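Cyclo(L-leucyl-L-leucyl) synthase (Staphylococcus haemolyticus, PDB 6EZ3) catalyses the ATP-independent formation of cyclo(L-Leu-L-Leu) from two molecules of leucyl-tRNA, and can also incorporate other nonpolar residues such as phenylalanine and methionine. Local coordinates at residues 3-9 and 220-226; 23-27 and 42-46; 140-144 and 165-169. All coordinates share one frame. Numbering follows the deposited sequence.

Interaction 1 of 3, residues 3-9 and 220-226; sequences NFKVDFL and YIILTEK
Two extended segments, 3-9 and 220-226, run antiparallel: strands 4-8 and 220-225 approach to 4.5 Å with their directions 155° apart. Lys5 faces Thr224 and Asp7 faces Ile222 as hydrogen-bonded pairs; Phe4-Glu225, Val6-Leu223 and Phe8-Ile221 are non-hydrogen-bonded. Lys5 N reaches Thr224 O at 2.7 Å, Thr224 N reaches Lys5 O at 2.9 Å, Asp7 N to Ile222 O is 2.9 Å and Ile222 N to Asp7 O 3.0 Å. Lys226 N to Asn3 O (2.8 Å) and Leu9 N to Tyr220 O (3.2 Å) close the ends.

Phe4, Val6 and Phe8 share one face with Ile221 and Leu223. Val6 (t) fills the hollow between these two, CG2 3.7 Å from Leu223 CD2 and CG1 3.8 Å from Ile221 CB. Phe4 (m) lies against Leu223, CD1 to CB 3.4 Å; Phe8 (m) against Ile221, CD1 to CG2 3.6 Å. Trp45 and Tyr17 pack onto this face. Beta-branched and aromatic residues suit extended backbone. Opposite, Lys5 NZ bridges to Asp7 OD1 (2.9 Å), and Thr224 OG1 (p) bonds Lys5 O at 3.1 Å. Uniting the modelled chain's two ends, strand 4-8 is the antiparallel edge strand, beside 218-225, of an otherwise parallel Rossmann-like sheet.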
loop_
_atom_site.group_PDB
_atom_site.type_symbol
_atom_site.label_atom_id
_atom_site.label_comp_id
_atom_site.label_asym_id
_atom_site.label_seq_id
_atom_site.Cartn_x
_atom_site.Cartn_y
_atom_site.Cartn_z
ATOM N N ASN A 3 0.316 -19.411 -9.648
ATOM C CA ASN A 3 1.490 -19.765 -8.870
ATOM C C ASN A 3 1.383 -19.084 -7.495
ATOM O O ASN A 3 2.349 -19.094 -6.719
ATOM C CB ASN A 3 2.778 -19.349 -9.631
ATOM C CG ASN A 3 2.761 -17.989 -10.315
ATOM O OD1 ASN A 3 1.856 -17.642 -11.102
ATOM N ND2 ASN A 3 3.821 -17.220 -10.092
ATOM N N PHE A 4 0.166 -18.514 -7.204
ATOM C CA PHE A 4 -0.218 -17.779 -5.987
ATOM C C PHE A 4 -1.522 -18.233 -5.375
ATOM O O PHE A 4 -2.547 -18.262 -6.060
ATOM C CB PHE A 4 -0.362 -16.285 -6.294
ATOM C CG PHE A 4 0.939 -15.553 -6.219
ATOM C CD1 PHE A 4 1.325 -14.919 -5.059
ATOM C CD2 PHE A 4 1.790 -15.508 -7.313
ATOM C CE1 PHE A 4 2.540 -14.243 -4.989
ATOM C CE2 PHE A 4 3.008 -14.831 -7.244
ATOM C CZ PHE A 4 3.379 -14.212 -6.080
ATOM N N LYS A 5 -1.503 -18.483 -4.058
ATOM C CA LYS A 5 -2.690 -18.807 -3.276
ATOM C C LYS A 5 -3.281 -17.456 -2.830
ATOM O O LYS A 5 -2.583 -16.657 -2.172
ATOM C CB LYS A 5 -2.349 -19.692 -2.060
ATOM C CG LYS A 5 -3.583 -20.334 -1.422
ATOM C CD LYS A 5 -3.669 -20.113 0.095
ATOM C CE LYS A 5 -4.912 -20.786 0.627
ATOM N NZ LYS A 5 -5.266 -20.342 1.996
ATOM N N VAL A 6 -4.539 -17.191 -3.223
ATOM C CA VAL A 6 -5.189 -15.915 -2.922
ATOM C C VAL A 6 -6.192 -16.031 -1.770
ATOM O O VAL A 6 -7.082 -16.885 -1.827
ATOM C CB VAL A 6 -5.815 -15.297 -4.201
ATOM C CG1 VAL A 6 -6.461 -13.946 -3.917
ATOM C CG2 VAL A 6 -4.779 -15.172 -5.309
ATOM N N ASP A 7 -6.054 -15.160 -0.739
ATOM C CA ASP A 7 -6.971 -15.092 0.415
ATOM C C ASP A 7 -7.729 -13.776 0.374
ATOM O O ASP A 7 -7.281 -12.843 -0.267
ATOM C CB ASP A 7 -6.241 -15.301 1.749
ATOM C CG ASP A 7 -5.605 -16.682 1.870
ATOM O OD1 ASP A 7 -6.362 -17.670 2.081
ATOM O OD2 ASP A 7 -4.344 -16.784 1.712
ATOM N N PHE A 8 -8.885 -13.700 1.007
ATOM C CA PHE A 8 -9.746 -12.519 0.943
ATOM C C PHE A 8 -10.082 -11.933 2.304
ATOM O O PHE A 8 -10.303 -12.675 3.265
ATOM C CB PHE A 8 -11.045 -12.855 0.166
ATOM C CG PHE A 8 -10.760 -13.532 -1.155
ATOM C CD1 PHE A 8 -10.483 -12.781 -2.295
ATOM C CD2 PHE A 8 -10.658 -14.922 -1.239
ATOM C CE1 PHE A 8 -10.143 -13.409 -3.502
ATOM C CE2 PHE A 8 -10.294 -15.543 -2.439
ATOM C CZ PHE A 8 -10.062 -14.785 -3.568
ATOM N N LEU A 9 -10.145 -10.591 2.374
ATOM C CA LEU A 9 -10.512 -9.882 3.592
ATOM C C LEU A 9 -12.012 -10.016 3.829
ATOM O O LEU A 9 -12.426 -10.204 4.981
ATOM C CB LEU A 9 -10.092 -8.416 3.513
ATOM C CG LEU A 9 -10.172 -7.619 4.792
ATOM C CD1 LEU A 9 -8.997 -7.910 5.692
ATOM C CD2 LEU A 9 -10.193 -6.166 4.484
ATOM N N TYR A 220 -9.363 -6.204 -0.711
ATOM C CA TYR A 220 -8.011 -6.471 -0.210
ATOM C C TYR A 220 -7.763 -7.985 -0.275
ATOM O O TYR A 220 -8.519 -8.761 0.337
ATOM C CB TYR A 220 -7.779 -5.913 1.211
ATOM C CG TYR A 220 -6.370 -6.132 1.731
ATOM C CD1 TYR A 220 -6.027 -7.305 2.400
ATOM C CD2 TYR A 220 -5.389 -5.151 1.589
ATOM C CE1 TYR A 220 -4.731 -7.518 2.873
ATOM C CE2 TYR A 220 -4.096 -5.342 2.084
ATOM C CZ TYR A 220 -3.771 -6.536 2.710
ATOM O OH TYR A 220 -2.505 -6.743 3.191
ATOM N N ILE A 221 -6.724 -8.400 -1.044
ATOM C CA ILE A 221 -6.369 -9.817 -1.198
ATOM C C ILE A 221 -4.955 -10.103 -0.679
ATOM O O ILE A 221 -4.076 -9.233 -0.751
ATOM C CB ILE A 221 -6.607 -10.368 -2.635
ATOM C CG1 ILE A 221 -5.649 -9.735 -3.676
ATOM C CG2 ILE A 221 -8.071 -10.224 -3.046
ATOM C CD1 ILE A 221 -5.625 -10.388 -5.111
ATOM N N ILE A 222 -4.752 -11.318 -0.138
ATOM C CA ILE A 222 -3.456 -11.787 0.379
ATOM C C ILE A 222 -2.863 -12.851 -0.542
ATOM O O ILE A 222 -3.462 -13.927 -0.717
ATOM C CB ILE A 222 -3.515 -12.250 1.860
ATOM C CG1 ILE A 222 -4.085 -11.144 2.756
ATOM C CG2 ILE A 222 -2.135 -12.652 2.344
ATOM C CD1 ILE A 222 -5.306 -11.490 3.377
ATOM N N LEU A 223 -1.676 -12.545 -1.111
ATOM C CA LEU A 223 -0.957 -13.430 -2.040
ATOM C C LEU A 223 0.134 -14.261 -1.366
ATOM O O LEU A 223 1.161 -13.707 -0.935
ATOM C CB LEU A 223 -0.292 -12.622 -3.179
ATOM C CG LEU A 223 -1.141 -11.806 -4.091
ATOM C CD1 LEU A 223 -0.282 -11.121 -5.097
ATOM C CD2 LEU A 223 -2.202 -12.648 -4.740
ATOM N N THR A 224 -0.024 -15.591 -1.381
ATOM C CA THR A 224 1.018 -16.476 -0.849
ATOM C C THR A 224 1.560 -17.398 -1.973
ATOM O O THR A 224 0.781 -17.970 -2.737
ATOM C CB THR A 224 0.545 -17.157 0.410
ATOM O OG1 THR A 224 -0.856 -17.429 0.281
ATOM C CG2 THR A 224 0.755 -16.257 1.625
ATOM N N GLU A 225 2.901 -17.435 -2.131
ATOM C CA GLU A 225 3.577 -18.191 -3.186
ATOM C C GLU A 225 3.276 -19.676 -3.091
ATOM O O GLU A 225 3.269 -20.241 -1.990
ATOM C CB GLU A 225 5.100 -17.939 -3.175
ATOM C CG GLU A 225 5.521 -16.516 -3.531
ATOM C CD GLU A 225 7.017 -16.241 -3.610
ATOM O OE1 GLU A 225 7.542 -15.520 -2.726
ATOM O OE2 GLU A 225 7.657 -16.716 -4.581
ATOM N N LYS A 226 2.940 -20.281 -4.240
ATOM C CA LYS A 226 2.650 -21.705 -4.340
ATOM C C LYS A 226 3.927 -22.467 -4.743
ATOM O O LYS A 226 5.033 -22.138 -4.291
ATOM C CB LYS A 226 1.532 -21.961 -5.351
ATOM C CG LYS A 226 0.160 -21.653 -4.810
ATOM C CD LYS A 226 -0.868 -22.594 -5.398
ATOM C CE LYS A 226 -2.220 -22.417 -4.754
ATOM N NZ LYS A 226 -3.129 -23.562 -5.042
#

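Interaction 2 of 3, residues 23-27 and 42-46; sequences VILGI and IIQWA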
loop_
_atom_site.group_PDB
_atom_site.type_symbol
_atom_site.label_atom_id
_atom_site.label_comp_id
_atom_site.label_asym_id
_atom_site.label_seq_id
_atom_site.Cartn_x
_atom_site.Cartn_y
_atom_site.Cartn_z
ATOM N N VAL A 23 -6.211 -4.843 -10.522
ATOM C CA VAL A 23 -5.482 -5.116 -9.282
ATOM C C VAL A 23 -4.394 -4.040 -9.067
ATOM O O VAL A 23 -3.838 -3.510 -10.042
ATOM C CB VAL A 23 -4.911 -6.574 -9.212
ATOM C CG1 VAL A 23 -3.821 -6.862 -10.265
ATOM C CG2 VAL A 23 -4.408 -6.894 -7.813
ATOM N N ILE A 24 -4.119 -3.708 -7.795
ATOM C CA ILE A 24 -3.067 -2.803 -7.383
ATOM C C ILE A 24 -2.077 -3.701 -6.719
ATOM O O ILE A 24 -2.415 -4.392 -5.756
ATOM C CB ILE A 24 -3.528 -1.652 -6.429
ATOM C CG1 ILE A 24 -4.568 -0.711 -7.113
ATOM C CG2 ILE A 24 -2.306 -0.826 -5.930
ATOM C CD1 ILE A 24 -5.280 0.190 -6.201
ATOM N N LEU A 25 -0.859 -3.749 -7.254
ATOM C CA LEU A 25 0.191 -4.537 -6.616
ATOM C C LEU A 25 0.938 -3.572 -5.696
ATOM O O LEU A 25 1.497 -2.577 -6.153
ATOM C CB LEU A 25 1.159 -5.200 -7.613
ATOM C CG LEU A 25 0.570 -5.973 -8.779
ATOM C CD1 LEU A 25 1.648 -6.356 -9.734
ATOM C CD2 LEU A 25 -0.124 -7.217 -8.331
ATOM N N GLY A 26 0.849 -3.821 -4.404
ATOM C CA GLY A 26 1.547 -3.031 -3.414
ATOM C C GLY A 26 2.938 -3.603 -3.225
ATOM O O GLY A 26 3.088 -4.749 -2.763
ATOM N N ILE A 27 3.967 -2.806 -3.612
ATOM C CA ILE A 27 5.378 -3.140 -3.406
ATOM C C ILE A 27 5.927 -2.272 -2.248
ATOM O O ILE A 27 5.635 -1.085 -2.169
ATOM C CB ILE A 27 6.174 -3.092 -4.722
ATOM C CG1 ILE A 27 5.721 -4.263 -5.628
ATOM C CG2 ILE A 27 7.685 -3.162 -4.467
ATOM C CD1 ILE A 27 5.617 -3.979 -7.111
ATOM N N ILE A 42 4.878 -11.211 -9.181
ATOM C CA ILE A 42 3.589 -10.552 -8.942
ATOM C C ILE A 42 3.104 -9.789 -10.170
ATOM O O ILE A 42 1.908 -9.743 -10.395
ATOM C CB ILE A 42 3.557 -9.674 -7.646
ATOM C CG1 ILE A 42 4.698 -8.650 -7.603
ATOM C CG2 ILE A 42 3.530 -10.565 -6.383
ATOM C CD1 ILE A 42 4.677 -7.710 -6.492
ATOM N N ILE A 43 4.022 -9.206 -10.966
ATOM C CA ILE A 43 3.655 -8.486 -12.182
ATOM C C ILE A 43 3.166 -9.491 -13.224
ATOM O O ILE A 43 2.068 -9.330 -13.773
ATOM C CB ILE A 43 4.768 -7.556 -12.700
ATOM C CG1 ILE A 43 5.064 -6.454 -11.656
ATOM C CG2 ILE A 43 4.379 -6.981 -14.074
ATOM C CD1 ILE A 43 5.798 -5.149 -12.194
ATOM N N GLN A 44 3.942 -10.558 -13.444
ATOM C CA GLN A 44 3.548 -11.596 -14.382
ATOM C C GLN A 44 2.183 -12.167 -14.024
ATOM O O GLN A 44 1.371 -12.359 -14.920
ATOM C CB GLN A 44 4.619 -12.694 -14.481
ATOM C CG GLN A 44 5.812 -12.342 -15.400
ATOM C CD GLN A 44 5.460 -11.999 -16.839
ATOM O OE1 GLN A 44 4.467 -12.492 -17.419
ATOM N NE2 GLN A 44 6.276 -11.133 -17.446
ATOM N N TRP A 45 1.912 -12.355 -12.707
ATOM C CA TRP A 45 0.647 -12.836 -12.128
ATOM C C TRP A 45 -0.495 -11.844 -12.378
ATOM O O TRP A 45 -1.564 -12.250 -12.829
ATOM C CB TRP A 45 0.791 -13.097 -10.610
ATOM C CG TRP A 45 -0.493 -13.507 -9.935
ATOM C CD1 TRP A 45 -1.040 -14.754 -9.906
ATOM C CD2 TRP A 45 -1.407 -12.650 -9.232
ATOM N NE1 TRP A 45 -2.239 -14.730 -9.230
ATOM C CE2 TRP A 45 -2.492 -13.450 -8.813
ATOM C CE3 TRP A 45 -1.427 -11.274 -8.935
ATOM C CZ2 TRP A 45 -3.579 -12.926 -8.102
ATOM C CZ3 TRP A 45 -2.515 -10.750 -8.246
ATOM C CH2 TRP A 45 -3.569 -11.576 -7.830
ATOM N N ALA A 46 -0.257 -10.549 -12.100
ATOM C CA ALA A 46 -1.254 -9.511 -12.275
ATOM C C ALA A 46 -1.616 -9.505 -13.718
ATOM O O ALA A 46 -2.793 -9.643 -14.033
ATOM C CB ALA A 46 -0.691 -8.154 -11.874
#
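Every side chain that meets in this contact is buried, and all the adhesion is apolar. Strand 23-26 and helix 42-46 run almost exactly antiparallel (176°) with their axes 9.7 Å apart, a spacing that has to be filled by side chains from both layers. Alternation along the strand sends Val23, Leu25 and Ile27 toward the helix, while Ile24 turns to the other face of the sheet.

Leu25 is the central side chain of the contact. With chi1 m and chi2 t it extends its forked end against the helix, where CD1 sits 3.6 Å from Ala46 CB, 3.9 Å from Ile43 CG1 and 3.5 Å from the backbone Ile42 O. The small methyl of Ala46 suits this place because it lets the leucine approach the helix backbone closely; on its other flank Ala46 CB receives Val23 CG1 at 3.7 Å, with Val23 in the p rotamer. Ile42 (chi1 p, chi2 t) stretches CD1 to within 3.7 Å of Ile27 CG1.

Trp45 starts sideways, but its t chi1 swings the indole back over the sheet. Val23 CG2 and Leu25 CD2 each lie 4.3 Å from Trp45 CZ3, at the ring edge and near its plane, and the same indole also meets the ring of Phe4. Beyond Ile27, which also touches helix 73-97, comes Ser28, the nucleophile by similarity. The contact thus packs the first strand and the helix of the right-handed beta-alpha-beta crossover 22-26, 36-49, 52-57, a unit characteristic of Rossmann-like folds of the HUP clan.

Interaction 3 of 3, residues 140-144 and 165-169; sequences LKMSL and LEYAA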
loop_
_atom_site.group_PDB
_atom_site.type_symbol
_atom_site.label_atom_id
_atom_site.label_comp_id
_atom_site.label_asym_id
_atom_site.label_seq_id
_atom_site.Cartn_x
_atom_site.Cartn_y
_atom_site.Cartn_z
ATOM N N LEU A 140 -1.070 3.123 15.158
ATOM C CA LEU A 140 0.227 3.036 15.826
ATOM C C LEU A 140 0.760 1.602 15.877
ATOM O O LEU A 140 1.972 1.396 15.778
ATOM C CB LEU A 140 0.177 3.693 17.218
ATOM C CG LEU A 140 -0.351 5.149 17.281
ATOM C CD1 LEU A 140 -0.944 5.455 18.636
ATOM C CD2 LEU A 140 0.712 6.152 16.938
ATOM N N LYS A 141 -0.152 0.611 15.966
ATOM C CA LYS A 141 0.170 -0.818 15.914
ATOM C C LYS A 141 0.778 -1.128 14.527
ATOM O O LYS A 141 1.798 -1.816 14.438
ATOM C CB LYS A 141 -1.097 -1.652 16.107
ATOM C CG LYS A 141 -1.606 -1.711 17.530
ATOM C CD LYS A 141 -2.755 -2.705 17.658
ATOM C CE LYS A 141 -2.392 -3.944 18.430
ATOM N NZ LYS A 141 -3.183 -5.110 17.976
ATOM N N MET A 142 0.161 -0.580 13.450
ATOM C CA MET A 142 0.630 -0.745 12.069
ATOM C C MET A 142 1.989 -0.048 11.894
ATOM O O MET A 142 2.882 -0.617 11.273
ATOM C CB MET A 142 -0.400 -0.232 11.022
ATOM C CG MET A 142 -1.834 -0.777 11.160
ATOM S SD MET A 142 -2.118 -2.582 11.045
ATOM C CE MET A 142 -2.373 -3.012 12.856
ATOM N N SER A 143 2.155 1.156 12.487
ATOM C CA SER A 143 3.401 1.933 12.476
ATOM C C SER A 143 4.509 1.095 13.112
ATOM O O SER A 143 5.613 1.022 12.560
ATOM C CB SER A 143 3.244 3.228 13.276
ATOM O OG SER A 143 2.018 3.891 13.021
ATOM N N LEU A 144 4.198 0.427 14.254
ATOM C CA LEU A 144 5.122 -0.439 14.979
ATOM C C LEU A 144 5.562 -1.631 14.104
ATOM O O LEU A 144 6.751 -1.946 14.060
ATOM C CB LEU A 144 4.457 -0.903 16.275
ATOM C CG LEU A 144 5.278 -1.529 17.416
ATOM C CD1 LEU A 144 4.754 -2.868 17.775
ATOM C CD2 LEU A 144 6.802 -1.464 17.229
ATOM N N LEU A 165 6.072 6.312 17.260
ATOM C CA LEU A 165 4.937 5.713 16.572
ATOM C C LEU A 165 3.990 6.735 15.988
ATOM O O LEU A 165 3.429 6.454 14.937
ATOM C CB LEU A 165 4.199 4.704 17.458
ATOM C CG LEU A 165 5.018 3.488 17.955
ATOM C CD1 LEU A 165 4.134 2.487 18.647
ATOM C CD2 LEU A 165 5.760 2.784 16.828
ATOM N N GLU A 166 3.814 7.910 16.625
ATOM C CA GLU A 166 2.955 8.987 16.098
ATOM C C GLU A 166 3.572 9.625 14.834
ATOM O O GLU A 166 2.851 10.088 13.942
ATOM C CB GLU A 166 2.684 10.065 17.165
ATOM C CG GLU A 166 1.526 9.733 18.095
ATOM C CD GLU A 166 1.544 10.313 19.502
ATOM O OE1 GLU A 166 2.623 10.340 20.142
ATOM O OE2 GLU A 166 0.447 10.650 19.999
ATOM N N TYR A 167 4.915 9.643 14.772
ATOM C CA TYR A 167 5.662 10.143 13.622
ATOM C C TYR A 167 5.533 9.122 12.491
ATOM O O TYR A 167 5.120 9.493 11.395
ATOM C CB TYR A 167 7.145 10.390 13.975
ATOM C CG TYR A 167 7.903 11.219 12.954
ATOM C CD1 TYR A 167 9.107 10.767 12.411
ATOM C CD2 TYR A 167 7.433 12.467 12.549
ATOM C CE1 TYR A 167 9.822 11.537 11.489
ATOM C CE2 TYR A 167 8.127 13.237 11.616
ATOM C CZ TYR A 167 9.328 12.776 11.098
ATOM O OH TYR A 167 10.001 13.564 10.190
ATOM N N ALA A 168 5.832 7.829 12.781
ATOM C CA ALA A 168 5.758 6.728 11.821
ATOM C C ALA A 168 4.346 6.516 11.263
ATOM O O ALA A 168 4.205 5.989 10.161
ATOM C CB ALA A 168 6.280 5.448 12.453
ATOM N N ALA A 169 3.304 6.967 12.006
ATOM C CA ALA A 169 1.895 6.854 11.615
ATOM C C ALA A 169 1.544 7.735 10.411
ATOM O O ALA A 169 0.577 7.443 9.707
ATOM C CB ALA A 169 0.993 7.186 12.794
#
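Both segments are single helical turns, taken from helices 133-149 and 162-175, and they cross at right angles: the local axes make an angle of 90° and come within 8.3 Å. Each turn has its own backbone bond, Leu144 N to Leu140 O at 2.9 Å and a weak one from Ala169 N to Leu165 O at 3.0 Å. The nearest CA pairs are Ser143 with Ala169, 5.2 Å, where small side chains allow the approach, and Leu140 with Leu165, 5.5 Å, where the leucine side chains pack alongside it.

Ser143 occupies the closer point. Its CB rests 3.9 Å from Ala168 CB, and its OG lies 3.3 Å from Ala169 CA. A serine can sit here, buried against two alanines, because its m rotamer lets the hydroxyl bond back to Cys139 O in its own helix.

Leucines pack around this small-residue centre. Leu140 (m, t) leans over the second helix, placing CD2 3.8 Å from Leu165 CB, 3.9 Å from the aliphatic Glu166 CG and 3.4 Å from the backbone Leu165 O. Leu165, with the same pair of rotamers, reaches in the reverse direction, its CD2 3.9 Å from Leu144 CB; Leu165 and Leu144 both touch Ile160 in the intervening loop, while Ala168 also packs on Leu147 and on Leu65 of helix 63-68.

Helix 162-175 itself carries Tyr171-Glu175, substrate-binding residues by similarity, just beyond this crossing. It is a close, near-perpendicular helix-helix packing beside the probable aminoacyl pocket of this cyclodipeptide synthase.

Overall arrangement
Interactions 1 and 2 share one sheet and the core between it and helix 36-49, their centres 11 Å apart. Trp45 joins them: Trp45 CH2 lies 3.5 Å from Leu223 CD2 and 3.6 Å from Ile221 CD1; beside it Phe4 CZ packs 3.7 Å from Ile42 CG2. Interaction 3 stands about 26 Å from either, centre to centre, on the far side of the chain's centre from interaction 2. Each lies near a residue probably involved in catalysis or substrate binding: the nucleophile Ser28 follows segment 23-27, and of the substrate-binding residues Tyr195 touches Tyr220 of interaction 1 and Val172 lies about 4 Å from Ser143 between side chains. Along the chain, interaction 1 encloses the other two.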